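Local structure of uncharacterized protein (Desulfotomaculum acetoxidans, 3U4Y) at residues N109-Y113 / D161-F165; S84-D88 / T100-N105. The protein is of unknown function but belongs to the Lactonase family of seven-bladed beta-propellers, so that a lactonase-like role is conceivable though unproven. All blocks are in the same frame, centred on the assembly; numbering follows the deposited sequence.

Both contacts are mostly buried, but sit at different depths of the propeller: contact 2 is centred about 13 Å from the centre of the chain, contact 1 about 18 Å. Contact 2 ties the link that enters strand 89-91 from the preceding blade to the loop that leaves strand 97-100, largely through backbone hydrogen bonds and one serine hydroxyl. Contact 1 joins strand 109-114, in the blade of 97-100, to the turn before, and the start of, strand 164-172, the outermost of the next, using a leucine-selenomethionine packing and a single side-chain hydrogen bond. The two meet where Gln111 O lies 2.7 Å from Thr100 N, a probable hydrogen bond between neighbouring strands.

Contact 1 (N109-Y113 / D161-F165); sequences NMQSY and DGVLF
This is a face-to-face contact between adjacent propeller blades: the third strand of one sheet, 109-113, lies against the turn and beginning of the outermost strand of the next, 161-165. Residues 109-113 keep beta-strand backbone angles, whereas Gly162 (phi/psi 103/-8) turns the chain into strand 164-172, a conformation in which a CB would jam against the preceding carbonyl. The segments run in roughly opposite directions but share no backbone hydrogen bond; their nearest CA atoms, Ser112 and Gly162, are 6.2 Å apart, too far for ladder pairing. CA-to-CB bonds of Met110, Ser112 and Leu164 point across the interface, while those of Gln111 and Val163 point away. Ser112, chi1 p, donates from OG to Gly162 O at 2.7 Å. Leu164 (m, t) brings CD1 to 3.6 Å from CG of selenomethionine Met110 (t, t, m), 3.5 Å from Met110 O and 3.6 Å from Ser112 N, so one methyl lies over the strand backbone. Such apolar packing between successive sheets is characteristic of beta-propellers. Around it, Ile143 of strand 142-147 touches both Met110 and Leu164, Ile158 of strand 152-158 backs Leu164, and strand 119-125 flanks 109-113 within its own sheet.

Contact 2 (S84-D88 / T100-N105); sequences SSMAD and TVTGLN
Ser85 OG is the principal polar junction between residues 84-88 and 100-105: it accepts from Gly103 N at 2.9 Å (N-H...O angle 153°) and donates to the backbone Asn105 O at 3.1 Å. With chi1 at 84° (p), the hydroxyl is held in the curve of the 102-105 backbone. Two main-chain bonds follow along the pair, Ala87 N to Val101 O at 2.8 Å (136°) and Val101 N to Asp88 O at 3.3 Å (159°). Ala87 and Asp88 both face Val101, resembling a classic beta bulge although neither segment is regular strand here; Ala87 sits at phi/psi -144/-95. Met86 CA also approaches Val101 O at 3.5 Å in a CA-H...O contact. The segments run 133° apart end to end, with Met86 and Thr102 CA atoms 4.7 Å apart and those of Ala87 and Gly103 5.0 Å apart. Such closeness suits Gly103, where a CB would point at the partner, 3.3 Å from Met86 O. Packing completes the contact: Thr100 CG2 lies 3.3 Å from CB of selenomethionine Met86 and 3.4 Å from Asp88 O, and Ala87 CB is 4.0 Å from Gly103 CA. The Asp88 carboxylate turns away, its OD2 accepting a hydrogen bond from Ile133 N of the next blade. The link from the preceding blade into strand 89-91 pairs with the 97-100 to 109-114 connection, prolonging the inner-strand pairing of a seven-bladed beta-propeller.

Contact 1 (N109-Y113 / D161-F165)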
# COMPACT_ATOMS: atom_id res chain seq x y z
N ASN A 109 16.92 -1.71 4.50
CA ASN A 109 16.84 -0.33 4.93
C ASN A 109 15.50 0.32 4.66
O ASN A 109 14.78 -0.06 3.74
CB ASN A 109 17.89 0.51 4.22
CG ASN A 109 19.27 0.10 4.56
OD1 ASN A 109 19.76 0.37 5.65
ND2 ASN A 109 19.93 -0.55 3.62
N MSE A 110 15.21 1.33 5.46
CA MSE A 110 14.13 2.24 5.18
C MSE A 110 14.73 3.51 4.59
O MSE A 110 15.73 4.00 5.09
CB MSE A 110 13.35 2.55 6.45
CG MSE A 110 12.44 3.75 6.32
SE MSE A 110 11.37 4.05 7.91
CE MSE A 110 10.39 2.37 7.82
N GLN A 111 14.12 4.03 3.54
CA GLN A 111 14.70 5.15 2.80
C GLN A 111 13.64 6.17 2.48
O GLN A 111 12.56 5.81 2.01
CB GLN A 111 15.29 4.65 1.49
CG GLN A 111 16.26 3.48 1.61
CD GLN A 111 17.03 3.26 0.32
OE1 GLN A 111 18.03 3.93 0.08
NE2 GLN A 111 16.55 2.35 -0.52
N SER A 112 13.96 7.45 2.73
CA SER A 112 13.09 8.57 2.36
C SER A 112 13.64 9.36 1.18
O SER A 112 14.84 9.44 0.99
CB SER A 112 12.89 9.54 3.52
OG SER A 112 14.06 10.31 3.70
N TYR A 113 12.73 9.98 0.43
CA TYR A 113 13.05 10.58 -0.85
C TYR A 113 12.32 11.92 -1.02
O TYR A 113 11.10 11.96 -0.90
CB TYR A 113 12.64 9.59 -1.93
CG TYR A 113 12.53 10.14 -3.32
CD1 TYR A 113 13.63 10.14 -4.18
CD2 TYR A 113 11.33 10.63 -3.80
CE1 TYR A 113 13.53 10.64 -5.47
CE2 TYR A 113 11.22 11.12 -5.09
CZ TYR A 113 12.32 11.12 -5.92
OH TYR A 113 12.19 11.62 -7.20
N ASP A 161 12.16 17.37 7.74
CA ASP A 161 13.25 17.29 6.79
C ASP A 161 13.32 15.99 6.00
O ASP A 161 13.98 15.93 4.98
CB ASP A 161 14.59 17.46 7.51
CG ASP A 161 14.78 18.85 8.08
OD1 ASP A 161 14.02 19.77 7.69
OD2 ASP A 161 15.70 19.01 8.91
N GLY A 162 12.66 14.94 6.49
CA GLY A 162 12.75 13.65 5.81
C GLY A 162 13.69 12.67 6.49
O GLY A 162 13.76 11.49 6.13
N VAL A 163 14.41 13.16 7.49
CA VAL A 163 15.25 12.31 8.31
C VAL A 163 14.41 11.23 9.01
O VAL A 163 13.38 11.52 9.62
CB VAL A 163 15.99 13.15 9.35
CG1 VAL A 163 17.22 12.43 9.85
CG2 VAL A 163 16.38 14.47 8.76
N LEU A 164 14.87 9.98 8.93
CA LEU A 164 14.18 8.87 9.56
C LEU A 164 14.80 8.54 10.92
O LEU A 164 15.98 8.80 11.15
CB LEU A 164 14.25 7.65 8.65
CG LEU A 164 13.63 7.85 7.27
CD1 LEU A 164 14.17 6.85 6.27
CD2 LEU A 164 12.13 7.73 7.38
N PHE A 165 13.98 7.99 11.81
CA PHE A 165 14.40 7.61 13.16
C PHE A 165 13.80 6.27 13.56
O PHE A 165 12.70 5.90 13.14
CB PHE A 165 13.98 8.66 14.19
CG PHE A 165 14.56 10.03 13.94
CD1 PHE A 165 15.69 10.45 14.64
CD2 PHE A 165 13.98 10.89 13.02
CE1 PHE A 165 16.23 11.71 14.42
CE2 PHE A 165 14.52 12.15 12.80
CZ PHE A 165 15.64 12.56 13.50

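Contact 2 (S84-D88 / T100-N105)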
# COMPACT_ATOMS: atom_id res chain seq x y z
N SER A 84 19.85 0.50 -1.02
CA SER A 84 19.47 -0.91 -1.08
C SER A 84 18.10 -1.08 -1.74
O SER A 84 17.53 -0.12 -2.24
CB SER A 84 19.46 -1.53 0.32
OG SER A 84 18.50 -0.90 1.15
N SER A 85 17.59 -2.31 -1.73
CA SER A 85 16.33 -2.62 -2.41
C SER A 85 15.10 -1.90 -1.85
O SER A 85 15.14 -1.33 -0.76
CB SER A 85 16.07 -4.12 -2.37
OG SER A 85 15.45 -4.45 -1.14
N MSE A 86 13.99 -1.96 -2.59
CA MSE A 86 12.77 -1.24 -2.24
C MSE A 86 11.51 -2.03 -2.55
O MSE A 86 11.48 -2.78 -3.53
CB MSE A 86 12.70 0.05 -3.05
CG MSE A 86 13.66 1.12 -2.62
SE MSE A 86 13.87 2.41 -4.05
CE MSE A 86 15.66 3.03 -3.57
N ALA A 87 10.45 -1.84 -1.75
CA ALA A 87 9.17 -2.46 -2.08
C ALA A 87 7.94 -1.61 -1.72
O ALA A 87 7.54 -0.78 -2.52
CB ALA A 87 9.07 -3.89 -1.52
N ASP A 88 7.32 -1.81 -0.56
CA ASP A 88 6.15 -0.98 -0.24
C ASP A 88 6.61 0.48 -0.20
O ASP A 88 7.77 0.77 0.15
CB ASP A 88 5.43 -1.42 1.07
CG ASP A 88 3.93 -0.98 1.13
OD1 ASP A 88 3.41 -0.42 0.14
OD2 ASP A 88 3.26 -1.21 2.16
N THR A 100 10.28 4.31 1.74
CA THR A 100 10.36 2.97 1.18
C THR A 100 10.93 1.96 2.16
O THR A 100 11.81 2.26 2.96
CB THR A 100 11.27 2.94 -0.04
OG1 THR A 100 11.24 4.22 -0.68
CG2 THR A 100 10.80 1.88 -1.01
N VAL A 101 10.43 0.75 2.05
CA VAL A 101 10.88 -0.30 2.92
C VAL A 101 11.51 -1.41 2.08
O VAL A 101 11.29 -1.51 0.87
CB VAL A 101 9.70 -0.77 3.81
CG1 VAL A 101 9.62 -2.30 3.91
CG2 VAL A 101 9.80 -0.11 5.16
N THR A 102 12.32 -2.25 2.72
CA THR A 102 13.10 -3.25 2.02
C THR A 102 12.27 -4.26 1.24
O THR A 102 11.09 -4.50 1.54
CB THR A 102 13.95 -4.04 3.00
OG1 THR A 102 14.96 -4.75 2.29
CG2 THR A 102 13.08 -4.99 3.77
N GLY A 103 12.91 -4.84 0.22
CA GLY A 103 12.37 -5.96 -0.55
C GLY A 103 13.21 -7.21 -0.29
O GLY A 103 13.79 -7.36 0.79
N LEU A 104 13.30 -8.10 -1.27
CA LEU A 104 13.98 -9.37 -1.07
C LEU A 104 15.48 -9.27 -0.78
O LEU A 104 15.96 -9.90 0.16
CB LEU A 104 13.74 -10.30 -2.25
CG LEU A 104 13.65 -11.81 -1.99
CD1 LEU A 104 14.20 -12.57 -3.18
CD2 LEU A 104 14.38 -12.22 -0.72
N ASN A 105 16.23 -8.52 -1.58
CA ASN A 105 17.68 -8.55 -1.38
C ASN A 105 18.14 -7.57 -0.33
O ASN A 105 17.54 -6.51 -0.14
CB ASN A 105 18.48 -8.41 -2.68
CG ASN A 105 17.86 -7.43 -3.63
OD1 ASN A 105 16.73 -7.62 -4.08
ND2 ASN A 105 18.60 -6.36 -3.96